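Local structure of lovastatin nonaketide synthase mokA (Monascus pilosus, 6AD3) at residues Glu303-Leu308 and Leu481-Leu486; Ala435-Lys440 and Val468-Ser473. The protein carries out the iterative nine-step assembly of the lovastatin (monacolin K) nonaketide, this chain being the condensation domain of that type I polyketide synthase. The protein carries 1 engineered substitution. All coordinates share one frame; numbering follows the deposited sequence.

Contact 1 of 2, residues Glu303-Leu308 and Leu481-Leu486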
loop_
_atom_site.group_PDB
_atom_site.type_symbol
_atom_site.label_atom_id
_atom_site.label_comp_id
_atom_site.label_asym_id
_atom_site.label_seq_id
_atom_site.Cartn_x
_atom_site.Cartn_y
_atom_site.Cartn_z
ATOM N N GLU A 303 -11.413 -0.616 -10.656
ATOM C CA GLU A 303 -11.703 -0.182 -9.277
ATOM C C GLU A 303 -12.949 0.599 -9.102
ATOM O O GLU A 303 -13.523 1.149 -10.078
ATOM C CB GLU A 303 -10.524 0.598 -8.689
ATOM C CG GLU A 303 -10.395 2.002 -9.134
ATOM C CD GLU A 303 -9.203 2.748 -8.435
ATOM O OE1 GLU A 303 -9.376 3.922 -8.049
ATOM O OE2 GLU A 303 -8.133 2.130 -8.207
ATOM N N ALA A 304 -13.397 0.648 -7.855
ATOM C CA ALA A 304 -14.521 1.488 -7.474
ATOM C C ALA A 304 -14.267 2.023 -6.073
ATOM O O ALA A 304 -13.596 1.381 -5.250
ATOM C CB ALA A 304 -15.819 0.686 -7.536
ATOM N N ILE A 305 -14.768 3.216 -5.816
ATOM C CA ILE A 305 -14.512 3.910 -4.563
ATOM C C ILE A 305 -15.819 4.420 -3.989
ATOM O O ILE A 305 -16.672 4.909 -4.737
ATOM C CB ILE A 305 -13.614 5.154 -4.794
ATOM C CG1 ILE A 305 -12.214 4.739 -5.189
ATOM C CG2 ILE A 305 -13.499 5.982 -3.548
ATOM C CD1 ILE A 305 -11.347 5.897 -5.635
ATOM N N ALA A 306 -15.982 4.285 -2.678
ATOM C CA ALA A 306 -17.167 4.869 -1.974
ATOM C C ALA A 306 -16.843 5.320 -0.568
ATOM O O ALA A 306 -15.975 4.775 0.088
ATOM C CB ALA A 306 -18.297 3.881 -1.933
ATOM N N ARG A 307 -17.573 6.331 -0.107
ATOM C CA ARG A 307 -17.583 6.728 1.285
ATOM C C ARG A 307 -18.599 5.936 2.035
ATOM O O ARG A 307 -19.754 5.806 1.592
ATOM C CB ARG A 307 -18.039 8.173 1.400
ATOM C CG ARG A 307 -17.028 9.129 1.002
ATOM C CD ARG A 307 -16.218 9.599 2.173
ATOM N NE ARG A 307 -15.300 10.538 1.606
ATOM C CZ ARG A 307 -14.054 10.705 1.968
ATOM N NH1 ARG A 307 -13.619 10.257 3.124
ATOM N NH2 ARG A 307 -13.314 11.534 1.268
ATOM N N LEU A 308 -18.238 5.543 3.239
ATOM C CA LEU A 308 -19.138 4.790 4.089
ATOM C C LEU A 308 -20.025 5.779 4.837
ATOM O O LEU A 308 -19.555 6.833 5.263
ATOM C CB LEU A 308 -18.344 3.953 5.076
ATOM C CG LEU A 308 -19.131 3.010 5.951
ATOM C CD1 LEU A 308 -19.806 1.902 5.147
ATOM C CD2 LEU A 308 -18.223 2.423 7.030
ATOM N N LEU A 481 -13.227 5.952 3.721
ATOM C CA LEU A 481 -13.190 5.889 2.283
ATOM C C LEU A 481 -12.707 4.509 1.838
ATOM O O LEU A 481 -11.627 4.088 2.216
ATOM C CB LEU A 481 -12.244 6.972 1.720
ATOM C CG LEU A 481 -12.267 7.131 0.187
ATOM C CD1 LEU A 481 -13.629 7.641 -0.264
ATOM C CD2 LEU A 481 -11.129 8.047 -0.303
ATOM N N LEU A 482 -13.520 3.824 1.038
ATOM C CA LEU A 482 -13.253 2.455 0.658
ATOM C C LEU A 482 -12.922 2.404 -0.820
ATOM O O LEU A 482 -13.726 2.852 -1.652
ATOM C CB LEU A 482 -14.489 1.579 0.934
ATOM C CG LEU A 482 -14.952 1.306 2.378
ATOM C CD1 LEU A 482 -14.967 2.501 3.261
ATOM C CD2 LEU A 482 -16.302 0.638 2.354
ATOM N N THR A 483 -11.834 1.705 -1.166
ATOM C CA THR A 483 -11.446 1.474 -2.543
ATOM C C THR A 483 -11.314 -0.034 -2.733
ATOM O O THR A 483 -10.559 -0.694 -1.992
ATOM C CB THR A 483 -10.078 2.114 -2.880
ATOM O OG1 THR A 483 -10.141 3.513 -2.598
ATOM C CG2 THR A 483 -9.704 1.910 -4.333
ATOM N N VAL A 484 -12.038 -0.572 -3.719
ATOM C CA VAL A 484 -11.908 -1.982 -4.112
ATOM C C VAL A 484 -11.308 -2.082 -5.529
ATOM O O VAL A 484 -11.775 -1.391 -6.494
ATOM C CB VAL A 484 -13.289 -2.685 -4.105
ATOM C CG1 VAL A 484 -13.180 -4.065 -4.717
ATOM C CG2 VAL A 484 -13.800 -2.772 -2.683
ATOM N N LYS A 485 -10.270 -2.901 -5.642
ATOM C CA LYS A 485 -9.574 -3.160 -6.900
ATOM C C LYS A 485 -9.670 -4.638 -7.202
ATOM O O LYS A 485 -9.370 -5.462 -6.341
ATOM C CB LYS A 485 -8.097 -2.768 -6.796
ATOM C CG LYS A 485 -7.855 -1.292 -6.411
ATOM C CD LYS A 485 -6.353 -0.988 -6.245
ATOM C CE LYS A 485 -6.069 0.500 -6.033
ATOM N NZ LYS A 485 -4.641 0.736 -5.659
ATOM N N LEU A 486 -10.052 -4.957 -8.438
ATOM C CA LEU A 486 -10.121 -6.342 -8.934
ATOM C C LEU A 486 -9.268 -6.504 -10.196
ATOM O O LEU A 486 -9.144 -5.569 -11.011
ATOM C CB LEU A 486 -11.565 -6.723 -9.232
ATOM C CG LEU A 486 -12.568 -6.533 -8.112
ATOM C CD1 LEU A 486 -13.978 -6.885 -8.604
ATOM C CD2 LEU A 486 -12.179 -7.431 -6.920
#
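Ala304 and Ala306 face Val484 and Leu482 as hydrogen-bonded pairs of two antiparallel strands whose axes come within 4.7 Å. Each pair closes a two-bond ring: Ala304 N gives to Val484 O at 2.9 Å, and Ala304 O takes the N-H of Val484 in return, and Leu482 N reaches Ala306 O at 2.8 Å, with an N-H...O angle of 169°. In between, CA-H groups lean on the same carbonyls, Ile305 CA lying 3.2 Å from Leu482 O.

Apolar contact is concentrated on Leu481. Its CD1 meets Ile305 CG2 at 3.7 Å and also sits over the centre of one face of the Arg307 guanidinium, 3.8 Å above the plane. A bend at chi2 (-93°) folds the arginine back across the leucine, while NH1 bonds to Asp479 O. On the sheet face that carries Leu481 and Arg307, Ile305 CG1 runs beside Thr483 OG1. The two alanines, on the opposite face of the sheet, pack against Pro496 and Leu500 of helix 495-512.

As for charge, Glu303 and Lys485 lie side by side, Glu303 OE2 touching Lys485 CE at 3.4 Å. Lys485 NZ is 4.5 Å from Glu303 OE2, beyond a salt bridge, and pairs instead with Glu471.

The backbone therefore supplies the hydrogen bonds joining strand 301-307 to the sheet; Glu303 probably adds a modest electrostatic attraction, and the short alanine side chains probably let helix 495-512 lie close.

Contact 2 of 2, residues Ala435-Lys440 and Val468-Ser473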
loop_
_atom_site.group_PDB
_atom_site.type_symbol
_atom_site.label_atom_id
_atom_site.label_comp_id
_atom_site.label_asym_id
_atom_site.label_seq_id
_atom_site.Cartn_x
_atom_site.Cartn_y
_atom_site.Cartn_z
ATOM N N ALA A 435 -5.762 -12.098 -1.917
ATOM C CA ALA A 435 -6.527 -10.977 -1.404
ATOM C C ALA A 435 -5.656 -10.149 -0.457
ATOM O O ALA A 435 -4.913 -10.696 0.372
ATOM C CB ALA A 435 -7.730 -11.494 -0.627
ATOM N N VAL A 436 -5.843 -8.831 -0.498
ATOM C CA VAL A 436 -5.149 -7.915 0.410
ATOM C C VAL A 436 -6.160 -6.978 1.060
ATOM O O VAL A 436 -7.120 -6.547 0.415
ATOM C CB VAL A 436 -4.071 -7.098 -0.345
ATOM C CG1 VAL A 436 -3.570 -5.895 0.464
ATOM C CG2 VAL A 436 -2.899 -7.990 -0.736
ATOM N N PHE A 437 -5.846 -6.590 2.300
ATOM C CA PHE A 437 -6.578 -5.622 3.073
ATOM C C PHE A 437 -5.597 -4.575 3.598
ATOM O O PHE A 437 -4.621 -4.898 4.297
ATOM C CB PHE A 437 -7.281 -6.298 4.256
ATOM C CG PHE A 437 -8.075 -5.328 5.136
ATOM C CD1 PHE A 437 -9.222 -4.738 4.656
ATOM C CD2 PHE A 437 -7.648 -4.980 6.403
ATOM C CE1 PHE A 437 -9.952 -3.843 5.428
ATOM C CE2 PHE A 437 -8.430 -4.157 7.216
ATOM C CZ PHE A 437 -9.561 -3.574 6.723
ATOM N N ASP A 438 -5.854 -3.317 3.289
ATOM C CA ASP A 438 -4.950 -2.224 3.678
ATOM C C ASP A 438 -5.756 -1.107 4.296
ATOM O O ASP A 438 -6.532 -0.425 3.606
ATOM C CB ASP A 438 -4.179 -1.725 2.449
ATOM C CG ASP A 438 -3.165 -0.608 2.774
ATOM O OD1 ASP A 438 -3.280 -0.011 3.840
ATOM O OD2 ASP A 438 -2.188 -0.455 1.990
ATOM N N TYR A 439 -5.588 -0.931 5.615
ATOM C CA TYR A 439 -6.364 0.043 6.378
ATOM C C TYR A 439 -5.401 1.045 7.013
ATOM O O TYR A 439 -4.370 0.667 7.579
ATOM C CB TYR A 439 -7.148 -0.681 7.475
ATOM C CG TYR A 439 -7.748 0.195 8.551
ATOM C CD1 TYR A 439 -6.977 0.688 9.594
ATOM C CD2 TYR A 439 -9.084 0.521 8.519
ATOM C CE1 TYR A 439 -7.538 1.449 10.611
ATOM C CE2 TYR A 439 -9.668 1.245 9.563
ATOM C CZ TYR A 439 -8.876 1.672 10.618
ATOM O OH TYR A 439 -9.435 2.486 11.603
ATOM N N LYS A 440 -5.718 2.304 6.845
ATOM C CA LYS A 440 -4.989 3.382 7.515
ATOM C C LYS A 440 -5.917 4.423 8.153
ATOM O O LYS A 440 -7.064 4.601 7.726
ATOM C CB LYS A 440 -4.016 4.024 6.540
ATOM C CG LYS A 440 -4.665 4.994 5.573
ATOM C CD LYS A 440 -3.650 5.587 4.620
ATOM C CE LYS A 440 -4.388 6.528 3.659
ATOM N NZ LYS A 440 -3.490 7.210 2.736
ATOM N N VAL A 468 -8.062 -9.446 -5.478
ATOM C CA VAL A 468 -8.947 -8.493 -4.834
ATOM C C VAL A 468 -8.185 -7.744 -3.747
ATOM O O VAL A 468 -7.417 -8.326 -2.985
ATOM C CB VAL A 468 -10.205 -9.188 -4.234
ATOM C CG1 VAL A 468 -9.814 -10.312 -3.354
ATOM C CG2 VAL A 468 -11.106 -8.190 -3.502
ATOM N N VAL A 469 -8.299 -6.437 -3.800
ATOM C CA VAL A 469 -7.643 -5.565 -2.861
ATOM C C VAL A 469 -8.685 -4.595 -2.340
ATOM O O VAL A 469 -9.343 -3.875 -3.130
ATOM C CB VAL A 469 -6.483 -4.813 -3.479
ATOM C CG1 VAL A 469 -5.813 -3.902 -2.428
ATOM C CG2 VAL A 469 -5.453 -5.761 -4.106
ATOM N N LEU A 470 -8.777 -4.501 -1.019
ATOM C CA LEU A 470 -9.594 -3.507 -0.351
ATOM C C LEU A 470 -8.652 -2.561 0.408
ATOM O O LEU A 470 -7.903 -3.003 1.305
ATOM C CB LEU A 470 -10.567 -4.170 0.632
ATOM C CG LEU A 470 -11.287 -3.233 1.606
ATOM C CD1 LEU A 470 -12.094 -2.211 0.855
ATOM C CD2 LEU A 470 -12.209 -4.008 2.535
ATOM N N GLU A 471 -8.612 -1.292 -0.020
ATOM C CA GLU A 471 -7.836 -0.273 0.658
ATOM C C GLU A 471 -8.823 0.703 1.285
ATOM O O GLU A 471 -9.838 1.003 0.666
ATOM C CB GLU A 471 -6.990 0.529 -0.330
ATOM C CG GLU A 471 -5.987 -0.278 -1.088
ATOM C CD GLU A 471 -5.203 0.547 -2.063
ATOM O OE1 GLU A 471 -4.668 -0.035 -3.040
ATOM O OE2 GLU A 471 -4.969 1.743 -1.740
ATOM N N MET A 472 -8.611 1.051 2.559
ATOM C CA MET A 472 -9.490 1.965 3.275
ATOM C C MET A 472 -8.679 3.053 3.936
ATOM O O MET A 472 -7.601 2.776 4.505
ATOM C CB MET A 472 -10.195 1.254 4.424
ATOM C CG MET A 472 -11.161 0.227 4.080
ATOM S SD MET A 472 -11.852 -0.329 5.661
ATOM C CE MET A 472 -12.471 1.217 6.399
ATOM N N SER A 473 -9.251 4.254 3.976
ATOM C CA SER A 473 -8.799 5.320 4.868
ATOM C C SER A 473 -9.898 5.541 5.889
ATOM O O SER A 473 -11.067 5.605 5.550
ATOM C CB SER A 473 -8.531 6.614 4.088
ATOM O OG SER A 473 -7.397 6.452 3.206
#
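Strands 435-440 and 468-473 run parallel, 5° apart in direction, joined by five backbone bonds from Val436 N to Val468 O (3.0 Å) through to Lys440 N to Met472 O, with Val436 and Asp438 each using both N and O toward strand 468-473 and Lys440 its N.

On the face carrying Phe437 and Tyr439, the Phe437 ring lies beside Leu470, whose CD2 touches its edge in plane, 3.7 Å from CE1. Met472 comes across obliquely and serves both rings: SD is 4.0 Å from Phe437 CE1, and lies at the edge of the Tyr439 ring, 5.4 Å from its centroid. These are Met-aromatic contacts. A turn at chi3 (56°) brings Met472 CE to 4.1 Å from Tyr439 CD2. Helix 327-343 covers this side through Tyr331 and Tyr335.

The opposite face becomes polar along the strands. Val436 and Val469 pack side by side, but Asp438 forms a salt bridge with Arg461 and Glu471 one with Lys485. At the end, Lys440 CE rests 3.0 Å from Ser473 OG.

One face is thus largely apolar, built of sulfur, rings and aliphatic carbon, while on the other the neighbouring acids are probably kept compatible by their basic partners.

In the fold
Both contacts belong to one six-stranded mixed sheet of the condensation domain, with their centres about 9 Å apart. Across the sheet the order is 301-307, 481-487, 468-473, 435-440, 348-354, 371-377, so contact 1 joins an outermost strand and contact 2 lies further in. Along the chain, 303-308 comes first, then 435-440, 468-473 and 481-486; contact 2 thus falls wholly within the span bridged by contact 1. Successive strands 468-473 and 481-487 connect them, with Thr483 N 2.8 Å from Glu471 O in a probable hydrogen bond. Strand 468-473 marks the change in direction, antiparallel to 481-487 and parallel to 435-440, and chain segments far apart in sequence are gathered into one sheet.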